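Local coordinates for protein alternansucrase (Leuconostoc mesenteroides, PDB 6HVG) that belongs to glycoside hydrolase family 70, with a barrel-type catalytic domain, a bound calcium ion and flanking cell-wall-binding-like repeats, at residues N595-H598 with Y599-F603; V1201-Q1204 with A1205-G1209. All coordinates share one frame; numbering follows the deposited sequence.

Interaction 1: N595-H598 with Y599-F603; sequences NWLH and YLMNF
Residues 595-598 and 599-603 meet as successive turns at the C-terminal end of helix 587-601, a local i to i+4 contact in the family 70 region of the chain, and His598 closes it against Asn602. The carbonyl oxygen His598 O takes two bonds from this one residue: the backbone Asn602 N at 2.8 Å and the side-chain Asn602 ND2 at 3.1 Å. The second is nearly straight, 165° at the hydrogen, and the oxygen lies almost in the amide plane of Asn602. The same ND2 sits over the centre of the imidazole of His598, 3.3 Å above its plane, with ring and amide turned 30° apart. His598 CG stands anti to the backbone N (chi1 179°), which carries the ring along the helix to the amide. Tyr637 OH bonds ND1 of that ring, so the imidazole is held by a bond at ND1 as well as covered on one face by the amide. This double grip falls where the helix ends, since Asn602 is the first residue to leave helical backbone angles.

One turn back, Tyr599 N reaches Asn595 O at 2.9 Å, and Leu600 N reaches Trp596 O at 3.0 Å. The latter pair also meets through side chains: Leu600 CD1 lies over a face of the Trp596 indole in a CH-pi contact, 4.2 Å from the centroid of the five-membered ring and nearly along its normal. The indole's own N-H goes elsewhere, to Arg1115 O. Leu597 CD1 touches Met601 CG at 4.2 Å, a purely apolar meeting.

Leu597 and Met601 face strand 617-620 and helix 629-642, Leu600 packs on Trp1156 of strand 1151-1156, and Tyr599 turns to Tyr1116 and Tyr1207.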
loop_
_atom_site.group_PDB
_atom_site.type_symbol
_atom_site.label_atom_id
_atom_site.label_comp_id
_atom_site.label_asym_id
_atom_site.label_seq_id
_atom_site.Cartn_x
_atom_site.Cartn_y
_atom_site.Cartn_z
ATOM N N ASN A 595 -27.990 3.035 -12.839
ATOM C CA ASN A 595 -28.874 4.070 -12.284
ATOM C C ASN A 595 -28.054 5.281 -11.862
ATOM O O ASN A 595 -28.393 6.412 -12.206
ATOM C CB ASN A 595 -29.664 3.534 -11.083
ATOM C CG ASN A 595 -30.905 4.366 -10.759
ATOM O OD1 ASN A 595 -31.897 4.321 -11.493
ATOM N ND2 ASN A 595 -30.857 5.126 -9.667
ATOM N N TRP A 596 -26.956 5.017 -11.147
ATOM C CA TRP A 596 -26.041 6.061 -10.707
ATOM C C TRP A 596 -25.440 6.784 -11.882
ATOM O O TRP A 596 -25.327 8.011 -11.873
ATOM C CB TRP A 596 -24.937 5.451 -9.864
ATOM C CG TRP A 596 -24.059 6.430 -9.128
ATOM C CD1 TRP A 596 -24.420 7.626 -8.610
ATOM C CD2 TRP A 596 -22.696 6.237 -8.773
ATOM N NE1 TRP A 596 -23.355 8.208 -7.974
ATOM C CE2 TRP A 596 -22.285 7.366 -8.064
ATOM C CE3 TRP A 596 -21.774 5.226 -9.014
ATOM C CZ2 TRP A 596 -20.993 7.511 -7.573
ATOM C CZ3 TRP A 596 -20.478 5.374 -8.530
ATOM C CH2 TRP A 596 -20.111 6.498 -7.805
ATOM N N LEU A 597 -25.062 6.021 -12.899
ATOM C CA LEU A 597 -24.489 6.588 -14.125
ATOM C C LEU A 597 -25.471 7.485 -14.832
ATOM O O LEU A 597 -25.100 8.540 -15.312
ATOM C CB LEU A 597 -24.051 5.487 -15.072
ATOM C CG LEU A 597 -23.485 5.925 -16.412
ATOM C CD1 LEU A 597 -22.241 6.790 -16.235
ATOM C CD2 LEU A 597 -23.190 4.692 -17.245
ATOM N N HIS A 598 -26.723 7.073 -14.907
ATOM C CA HIS A 598 -27.759 7.912 -15.499
ATOM C C HIS A 598 -27.881 9.174 -14.688
ATOM O O HIS A 598 -27.936 10.270 -15.247
ATOM C CB HIS A 598 -29.087 7.179 -15.518
ATOM C CG HIS A 598 -30.213 7.974 -16.095
ATOM N ND1 HIS A 598 -30.495 7.994 -17.446
ATOM C CD2 HIS A 598 -31.163 8.727 -15.497
ATOM C CE1 HIS A 598 -31.559 8.745 -17.657
ATOM N NE2 HIS A 598 -31.986 9.199 -16.490
ATOM N N TYR A 599 -27.903 9.023 -13.367
ATOM C CA TYR A 599 -28.052 10.153 -12.454
ATOM C C TYR A 599 -26.966 11.204 -12.666
ATOM O O TYR A 599 -27.251 12.402 -12.620
ATOM C CB TYR A 599 -28.050 9.656 -11.019
ATOM C CG TYR A 599 -27.992 10.707 -9.940
ATOM C CD1 TYR A 599 -29.137 11.308 -9.474
ATOM C CD2 TYR A 599 -26.793 11.051 -9.345
ATOM C CE1 TYR A 599 -29.095 12.224 -8.437
ATOM C CE2 TYR A 599 -26.737 11.960 -8.307
ATOM C CZ TYR A 599 -27.889 12.540 -7.857
ATOM O OH TYR A 599 -27.856 13.464 -6.831
ATOM N N LEU A 600 -25.740 10.767 -12.927
ATOM C CA LEU A 600 -24.639 11.710 -13.149
ATOM C C LEU A 600 -24.754 12.388 -14.511
ATOM O O LEU A 600 -24.558 13.598 -14.616
ATOM C CB LEU A 600 -23.279 11.017 -13.004
ATOM C CG LEU A 600 -22.964 10.485 -11.601
ATOM C CD1 LEU A 600 -21.847 9.470 -11.638
ATOM C CD2 LEU A 600 -22.626 11.600 -10.614
ATOM N N MET A 601 -25.088 11.618 -15.548
ATOM C CA MET A 601 -25.211 12.162 -16.909
ATOM C C MET A 601 -26.470 13.002 -17.095
ATOM O O MET A 601 -26.586 13.719 -18.079
ATOM C CB MET A 601 -25.202 11.045 -17.950
ATOM C CG MET A 601 -23.942 10.190 -17.988
ATOM S SD MET A 601 -22.454 11.110 -18.403
ATOM C CE MET A 601 -21.845 11.354 -16.737
ATOM N N ASN A 602 -27.403 12.914 -16.153
ATOM C CA ASN A 602 -28.550 13.820 -16.107
ATOM C C ASN A 602 -28.621 14.594 -14.792
ATOM O O ASN A 602 -29.719 14.895 -14.321
ATOM C CB ASN A 602 -29.832 13.009 -16.322
ATOM C CG ASN A 602 -29.891 12.386 -17.695
ATOM O OD1 ASN A 602 -30.392 12.995 -18.649
ATOM N ND2 ASN A 602 -29.351 11.181 -17.815
ATOM N N PHE A 603 -27.469 14.874 -14.179
ATOM C CA PHE A 603 -27.475 15.454 -12.839
ATOM C C PHE A 603 -28.283 16.718 -12.807
ATOM O O PHE A 603 -29.167 16.873 -11.968
ATOM C CB PHE A 603 -26.069 15.712 -12.319
ATOM C CG PHE A 603 -26.034 16.255 -10.916
ATOM C CD1 PHE A 603 -26.485 15.487 -9.861
ATOM C CD2 PHE A 603 -25.538 17.523 -10.645
ATOM C CE1 PHE A 603 -26.459 15.984 -8.558
ATOM C CE2 PHE A 603 -25.505 18.019 -9.351
ATOM C CZ PHE A 603 -25.967 17.252 -8.305
#

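Interaction 2: V1201-Q1204 with A1205-G1209; sequences VDYQ and AKYGG
From Val1201 to Gly1209 the backbone enters, completes and leaves the short helix 1203-1207, with Lys1206 N on Asp1202 O at 3.3 Å and Tyr1207 N on Tyr1203 O at 2.9 Å. The second bond is nearly straight, 172° at the hydrogen. Asp1202 is the N-cap: its OD1 accepts from Ala1205 N at 3.1 Å, the amide meeting it from above the carboxylate plane instead of within it. A chi1 of 62° sets CG between the backbone N and the carbonyl carbon, and the carboxylate thereby folds back over the first turn. Ala1205 N also makes a weak bond to Asp1202 O, so backbone and side chain of the cap residue share one N-H. Being at the helix start, the carboxylate would probably be favoured by the helix dipole.

Past the cap, Tyr1203, Lys1206 and Tyr1207 lie side by side and point the same way. Tyr1203 CD2 is 4.2 Å from Tyr1207 CE2 and equally far, 4.2 Å, from Lys1206 CD, so one ring carbon touches both neighbours. The extended Lys1206 chain puts its CD over one face of the Tyr1207 ring, toward the rim. Gln1204 points elsewhere: its chain bends at chi2 (74°), and its NE2 comes within 3.9 Å of Gly1208 CA while bonding to Ile1240 O and Glu592 OE2. At the exit Gly1208 N gives only a weak bond to Gln1204 O, and Gly1208 is the first residue to leave helical angles.

Strand 1190-1197 leads into this turn, and Asp1114 receives Tyr1203 N. The Tyr1203 ring stacks on Phe1120, while Tyr1207 lies against Ile606 and Thr607 of helix 603-608, and Glu592 of helix 587-601 takes Gly1209 N.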
loop_
_atom_site.group_PDB
_atom_site.type_symbol
_atom_site.label_atom_id
_atom_site.label_comp_id
_atom_site.label_asym_id
_atom_site.label_seq_id
_atom_site.Cartn_x
_atom_site.Cartn_y
_atom_site.Cartn_z
ATOM N N VAL A 1201 -31.820 6.413 4.841
ATOM C CA VAL A 1201 -32.554 7.677 4.879
ATOM C C VAL A 1201 -31.667 8.795 4.287
ATOM O O VAL A 1201 -31.818 9.969 4.591
ATOM C CB VAL A 1201 -33.055 7.949 6.330
ATOM C CG1 VAL A 1201 -31.903 8.310 7.261
ATOM C CG2 VAL A 1201 -34.142 9.018 6.362
ATOM N N ASP A 1202 -30.768 8.389 3.390
ATOM C CA ASP A 1202 -29.783 9.261 2.736
ATOM C C ASP A 1202 -30.199 9.459 1.273
ATOM O O ASP A 1202 -31.308 9.069 0.906
ATOM C CB ASP A 1202 -28.373 8.651 2.868
ATOM C CG ASP A 1202 -28.228 7.279 2.176
ATOM O OD1 ASP A 1202 -29.239 6.641 1.778
ATOM O OD2 ASP A 1202 -27.067 6.827 2.046
ATOM N N TYR A 1203 -29.350 10.069 0.445
ATOM C CA TYR A 1203 -29.696 10.281 -0.970
ATOM C C TYR A 1203 -29.629 8.992 -1.806
ATOM O O TYR A 1203 -30.273 8.893 -2.847
ATOM C CB TYR A 1203 -28.878 11.423 -1.592
ATOM C CG TYR A 1203 -29.324 12.778 -1.068
ATOM C CD1 TYR A 1203 -28.703 13.369 0.033
ATOM C CD2 TYR A 1203 -30.402 13.441 -1.644
ATOM C CE1 TYR A 1203 -29.144 14.574 0.537
ATOM C CE2 TYR A 1203 -30.852 14.653 -1.143
ATOM C CZ TYR A 1203 -30.227 15.210 -0.052
ATOM O OH TYR A 1203 -30.659 16.414 0.442
ATOM N N GLN A 1204 -28.900 7.985 -1.329
ATOM C CA GLN A 1204 -28.962 6.637 -1.915
ATOM C C GLN A 1204 -30.357 6.027 -1.786
ATOM O O GLN A 1204 -30.770 5.232 -2.631
ATOM C CB GLN A 1204 -27.940 5.732 -1.237
ATOM C CG GLN A 1204 -27.945 4.287 -1.710
ATOM C CD GLN A 1204 -27.332 4.124 -3.088
ATOM O OE1 GLN A 1204 -26.164 4.473 -3.303
ATOM N NE2 GLN A 1204 -28.105 3.558 -4.026
ATOM N N ALA A 1205 -31.066 6.366 -0.711
ATOM C CA ALA A 1205 -32.438 5.902 -0.524
ATOM C C ALA A 1205 -33.406 6.672 -1.401
ATOM O O ALA A 1205 -34.331 6.095 -1.957
ATOM C CB ALA A 1205 -32.835 6.003 0.939
ATOM N N LYS A 1206 -33.201 7.979 -1.527
ATOM C CA LYS A 1206 -34.057 8.799 -2.386
ATOM C C LYS A 1206 -33.950 8.378 -3.845
ATOM O O LYS A 1206 -34.939 8.007 -4.454
ATOM C CB LYS A 1206 -33.705 10.281 -2.264
ATOM C CG LYS A 1206 -34.770 11.180 -2.856
ATOM C CD LYS A 1206 -34.292 12.614 -2.924
ATOM C CE LYS A 1206 -35.350 13.525 -3.517
ATOM N NZ LYS A 1206 -34.996 14.923 -3.172
ATOM N N TYR A 1207 -32.732 8.402 -4.380
ATOM C CA TYR A 1207 -32.492 8.216 -5.808
ATOM C C TYR A 1207 -32.135 6.783 -6.261
ATOM O O TYR A 1207 -32.095 6.509 -7.447
ATOM C CB TYR A 1207 -31.394 9.189 -6.287
ATOM C CG TYR A 1207 -31.794 10.654 -6.294
ATOM C CD1 TYR A 1207 -32.941 11.086 -6.957
ATOM C CD2 TYR A 1207 -31.021 11.605 -5.656
ATOM C CE1 TYR A 1207 -33.307 12.423 -6.962
ATOM C CE2 TYR A 1207 -31.374 12.946 -5.668
ATOM C CZ TYR A 1207 -32.514 13.349 -6.319
ATOM O OH TYR A 1207 -32.846 14.676 -6.339
ATOM N N GLY A 1208 -31.866 5.874 -5.334
ATOM C CA GLY A 1208 -31.495 4.498 -5.695
ATOM C C GLY A 1208 -32.537 3.836 -6.576
ATOM O O GLY A 1208 -33.704 3.888 -6.279
ATOM N N GLY A 1209 -32.100 3.247 -7.685
ATOM C CA GLY A 1209 -32.977 2.557 -8.639
ATOM C C GLY A 1209 -34.135 3.303 -9.308
ATOM O O GLY A 1209 -34.868 2.720 -10.105
#

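Interaction 1 is a buried helix end, whereas interaction 2 is a short, partly buried turn whose Val1201 and Lys1206 reach the surface. Their centres lie 13 Å apart and they touch directly: the two rings pack with Tyr599 CE1 3.4 Å from Tyr1207 CD2. Asn595 OD1 accepts from Phe1211 N, and beside that bond Asn595 ND2 makes a weak one to Tyr1207 O. Tyr1116 is shared, meeting residues of both. The chemistry differs with the place: 595-603 combines apolar and aromatic packing with a side-chain amide closing the helix's C-terminal end, while 1201-1209 relies on a carboxylate capping the N-terminal end and a row of two tyrosines and a lysine lying side by side.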